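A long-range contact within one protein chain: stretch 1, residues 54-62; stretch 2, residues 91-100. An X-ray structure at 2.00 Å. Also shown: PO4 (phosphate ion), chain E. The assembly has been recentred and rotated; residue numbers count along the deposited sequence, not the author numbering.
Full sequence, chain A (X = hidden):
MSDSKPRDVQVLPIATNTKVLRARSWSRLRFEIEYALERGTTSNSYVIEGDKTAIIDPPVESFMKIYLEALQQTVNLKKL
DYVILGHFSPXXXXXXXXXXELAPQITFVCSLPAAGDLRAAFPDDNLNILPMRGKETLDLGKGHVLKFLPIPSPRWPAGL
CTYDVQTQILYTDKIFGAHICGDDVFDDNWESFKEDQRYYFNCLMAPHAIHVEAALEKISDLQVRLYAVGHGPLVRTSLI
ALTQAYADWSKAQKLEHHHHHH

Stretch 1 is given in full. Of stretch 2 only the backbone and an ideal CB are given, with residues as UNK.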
# COMPACT_ATOMS: atom_id res chain seq x y z
N ALA A 54 2.43 14.13 -0.48
CA ALA A 54 2.08 12.93 -1.23
C ALA A 54 1.12 12.05 -0.46
O ALA A 54 1.20 11.91 0.76
CB ALA A 54 3.36 12.12 -1.59
N ILE A 55 0.18 11.46 -1.19
CA ILE A 55 -0.64 10.41 -0.63
C ILE A 55 -0.21 9.07 -1.23
O ILE A 55 0.21 8.98 -2.38
CB ILE A 55 -2.15 10.66 -0.80
CG1 ILE A 55 -2.55 10.70 -2.26
CG2 ILE A 55 -2.56 12.00 -0.14
CD1 ILE A 55 -4.04 11.11 -2.42
N ILE A 56 -0.31 8.04 -0.42
CA ILE A 56 0.08 6.72 -0.88
C ILE A 56 -1.12 5.77 -0.81
O ILE A 56 -1.73 5.65 0.24
CB ILE A 56 1.22 6.18 -0.03
CG1 ILE A 56 2.48 7.02 -0.27
CG2 ILE A 56 1.46 4.68 -0.36
CD1 ILE A 56 3.55 6.89 0.79
N ASP A 57 -1.45 5.15 -1.94
CA ASP A 57 -2.51 4.13 -2.05
C ASP A 57 -3.95 4.48 -1.62
O ASP A 57 -4.45 3.92 -0.63
CB ASP A 57 -2.09 2.83 -1.33
CG ASP A 57 -0.97 2.10 -2.06
OD1 ASP A 57 -0.99 2.11 -3.31
OD2 ASP A 57 -0.08 1.51 -1.40
N PRO A 58 -4.63 5.35 -2.38
CA PRO A 58 -6.08 5.59 -2.17
C PRO A 58 -6.86 4.28 -2.38
O PRO A 58 -6.53 3.52 -3.29
CB PRO A 58 -6.44 6.57 -3.30
CG PRO A 58 -5.14 7.16 -3.77
CD PRO A 58 -4.11 6.06 -3.56
N PRO A 59 -7.88 4.02 -1.54
CA PRO A 59 -8.58 2.73 -1.53
C PRO A 59 -9.55 2.50 -2.68
O PRO A 59 -9.79 3.40 -3.50
CB PRO A 59 -9.35 2.77 -0.21
CG PRO A 59 -9.61 4.25 -0.02
CD PRO A 59 -8.34 4.91 -0.46
N VAL A 60 -10.14 1.30 -2.73
CA VAL A 60 -11.09 0.92 -3.78
C VAL A 60 -12.39 1.71 -3.67
O VAL A 60 -12.64 2.35 -2.64
CB VAL A 60 -11.45 -0.57 -3.71
CG1 VAL A 60 -10.19 -1.42 -3.92
CG2 VAL A 60 -12.12 -0.90 -2.38
N GLU A 61 -13.23 1.63 -4.72
CA GLU A 61 -14.48 2.40 -4.77
C GLU A 61 -15.35 2.22 -3.52
O GLU A 61 -16.02 3.16 -3.07
CB GLU A 61 -15.30 2.07 -6.04
CG GLU A 61 -16.64 2.85 -6.10
CD GLU A 61 -17.31 2.81 -7.46
OE1 GLU A 61 -17.07 1.86 -8.23
OE2 GLU A 61 -18.09 3.74 -7.75
N SER A 62 -15.29 1.03 -2.94
CA SER A 62 -16.15 0.68 -1.82
C SER A 62 -15.92 1.61 -0.61
O SER A 62 -16.85 1.87 0.17
CB SER A 62 -15.92 -0.78 -1.43
OG SER A 62 -16.67 -1.12 -0.28
N UNK A 91 -10.52 -1.46 -9.97
CA UNK A 91 -11.52 -1.04 -8.99
C UNK A 91 -11.09 0.19 -8.16
O UNK A 91 -11.83 0.67 -7.30
CB UNK A 91 -11.82 -2.21 -8.05
N UNK A 92 -9.89 0.72 -8.43
CA UNK A 92 -9.45 1.96 -7.80
C UNK A 92 -9.71 3.16 -8.71
O UNK A 92 -9.58 4.30 -8.27
CB UNK A 92 -7.96 1.88 -7.45
N UNK A 93 -10.05 2.90 -9.96
CA UNK A 93 -10.25 3.98 -10.93
C UNK A 93 -11.25 5.05 -10.46
O UNK A 93 -10.97 6.24 -10.57
CB UNK A 93 -10.73 3.39 -12.26
N UNK A 94 -12.43 4.63 -9.94
CA UNK A 94 -13.36 5.68 -9.47
C UNK A 94 -12.76 6.58 -8.38
O UNK A 94 -13.02 7.79 -8.38
CB UNK A 94 -14.64 5.03 -8.94
N UNK A 95 -11.96 6.03 -7.49
CA UNK A 95 -11.29 6.85 -6.49
C UNK A 95 -10.27 7.82 -7.12
O UNK A 95 -10.17 8.98 -6.71
CB UNK A 95 -10.59 5.95 -5.47
N UNK A 96 -9.51 7.34 -8.11
CA UNK A 96 -8.56 8.20 -8.83
C UNK A 96 -9.33 9.31 -9.54
O UNK A 96 -8.87 10.45 -9.59
CB UNK A 96 -7.73 7.39 -9.83
N UNK A 97 -10.47 8.95 -10.12
CA UNK A 97 -11.29 9.90 -10.87
C UNK A 97 -11.81 11.03 -9.98
O UNK A 97 -11.80 12.19 -10.38
CB UNK A 97 -12.47 9.17 -11.53
N UNK A 98 -12.24 10.69 -8.77
CA UNK A 98 -12.69 11.71 -7.81
C UNK A 98 -11.55 12.61 -7.35
O UNK A 98 -11.71 13.83 -7.25
CB UNK A 98 -13.33 11.04 -6.59
N UNK A 99 -10.39 12.00 -7.07
CA UNK A 99 -9.20 12.74 -6.69
C UNK A 99 -8.81 13.74 -7.75
O UNK A 99 -8.55 14.90 -7.43
CB UNK A 99 -8.04 11.78 -6.42
N UNK A 100 -8.76 13.29 -9.00
CA UNK A 100 -8.45 14.13 -10.15
C UNK A 100 -9.36 15.35 -10.22
O UNK A 100 -8.90 16.47 -10.44
CB UNK A 100 -8.57 13.32 -11.44
P PO4 E . -7.49 -4.28 -5.16
O1 PO4 E . -7.84 -2.85 -5.58
O2 PO4 E . -8.67 -5.13 -5.50
O3 PO4 E . -6.29 -4.68 -5.98
O4 PO4 E . -7.24 -4.28 -3.68

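Position 91 lies where the chain, in a 3-10 turn, passes V60 and E61. Its carbonyl accepts a hydrogen bond from the backbone of stretch 1 (E61 N to O of 91, 3.1 Å), a link open to any residue. CA-to-CB points sideways, with the ideal CB 4.5 Å from V60 CG1, and the phosphate lies beyond, so a polar side chain of medium length able to donate, such as Asn or Gln, would suit; Ser or Thr would fit but be too short to reach the ion well. The residue is N91. With chi1 in p, its ND2 donates to PO4 O2 (2.9 Å), while OD1 sits 3.6 Å from V60 CG1.

At position 92 CA-to-CB is again sideways, and the ideal CB has P59 O at 4.6 Å and P58 O at 4.7 Å. Carbonyl oxygens and a phosphate anion together favour a long donor; Lys or Arg could reach, and Arg can serve several acceptors at once. R92 does so. Its NH1 donates to P58 O (3.0 Å), its NE to PO4 O1 (2.8 Å) and its NH2 to PO4 O4 (3.0 Å). P58 O and PO4 O1 lie near the guanidinium plane, where the N-H bonds point, whereas V60 N lies over one face. The side chain thus joins the loop of stretch 1 to the ion.

Position 93 points away from stretch 1, which sets no demand here; the residue is I93.

Position 94 turns toward stretch 1, its ideal CB 3.8 Å from E61 CD. Phi of -59° admits proline, and a compact apolar or small polar residue would also fit beside the glutamate chain. It is P94, whose CG packs 3.4 Å from E61 OE1. In the first turn of a helix a missing N-H is readily tolerated, because the N-H groups there have no partner a turn earlier within the helix.

Position 95 faces stretch 1 most directly: the ideal CB is only 3.3 Å from P59 O, with P58 CB at 4.7 Å. A small side chain is called for, and Ser or Thr could donate to this carbonyl oxygen, whereas Ala would fit without bonding it. T95, with chi1 in m, donates from OG1 to P59 O (2.7 Å), and its CG2 rests 3.9 Å from P58 CB, so the residue combines a polar and an apolar contact.

Position 96 starts sideways, with nothing of stretch 1 within 5.5 Å of its ideal CB. Only a long side chain could reach the proline ring; Leu, Met or an aromatic would be reasonable. F96 brings CE1 to 4.2 Å from P58 CG, which lies at the ring edge.

Positions 97 and 98 are out of reach and leave the choice open; they are K97 and A98.

At position 99, one helical turn after 95, CA-to-CB points toward stretch 1 again, where the side chains of I55 and P58 offer an apolar surface. Leu, Ile or Met would suit. L99 places CD1 3.7 Å from P58 CG and 3.9 Å from I55 CD1, closing the contact with hydrocarbon.

Position 100, out of reach, is L100.

Stretch 2 (91-100) NRIPTFKALL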
# COMPACT_ATOMS: atom_id res chain seq x y z
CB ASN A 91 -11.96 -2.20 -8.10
CG ASN A 91 -10.81 -2.80 -7.34
OD1 ASN A 91 -9.70 -2.27 -7.36
ND2 ASN A 91 -11.06 -3.92 -6.66
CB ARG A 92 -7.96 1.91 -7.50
CG ARG A 92 -7.53 0.62 -6.81
CD ARG A 92 -7.31 0.83 -5.34
NE ARG A 92 -6.94 -0.41 -4.66
CZ ARG A 92 -6.19 -0.45 -3.57
NH1 ARG A 92 -5.70 0.67 -3.05
NH2 ARG A 92 -5.91 -1.63 -3.00
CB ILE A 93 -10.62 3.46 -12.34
CG1 ILE A 93 -9.48 2.62 -12.91
CG2 ILE A 93 -10.95 4.63 -13.27
CD1 ILE A 93 -8.17 3.35 -12.94
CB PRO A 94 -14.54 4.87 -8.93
CG PRO A 94 -14.52 3.59 -9.74
CD PRO A 94 -13.06 3.29 -9.95
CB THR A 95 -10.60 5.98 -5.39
OG1 THR A 95 -11.51 4.96 -4.95
CG2 THR A 95 -10.19 6.85 -4.19
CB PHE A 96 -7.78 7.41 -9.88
CG PHE A 96 -6.90 6.34 -9.31
CD1 PHE A 96 -6.57 6.32 -7.97
CD2 PHE A 96 -6.39 5.34 -10.14
CE1 PHE A 96 -5.74 5.33 -7.45
CE2 PHE A 96 -5.58 4.34 -9.62
CZ PHE A 96 -5.25 4.34 -8.28
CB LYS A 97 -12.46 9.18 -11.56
CG LYS A 97 -13.33 10.09 -12.44
CD LYS A 97 -14.41 9.29 -13.17
CE LYS A 97 -15.37 10.20 -13.94
NZ LYS A 97 -16.09 11.16 -13.04
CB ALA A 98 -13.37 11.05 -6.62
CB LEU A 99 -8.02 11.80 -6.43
CG LEU A 99 -7.99 11.19 -5.04
CD1 LEU A 99 -6.88 10.15 -4.94
CD2 LEU A 99 -7.80 12.27 -3.99
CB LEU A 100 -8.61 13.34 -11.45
CG LEU A 100 -7.38 13.02 -12.31
CD1 LEU A 100 -6.15 13.77 -11.83
CD2 LEU A 100 -7.15 11.52 -12.34
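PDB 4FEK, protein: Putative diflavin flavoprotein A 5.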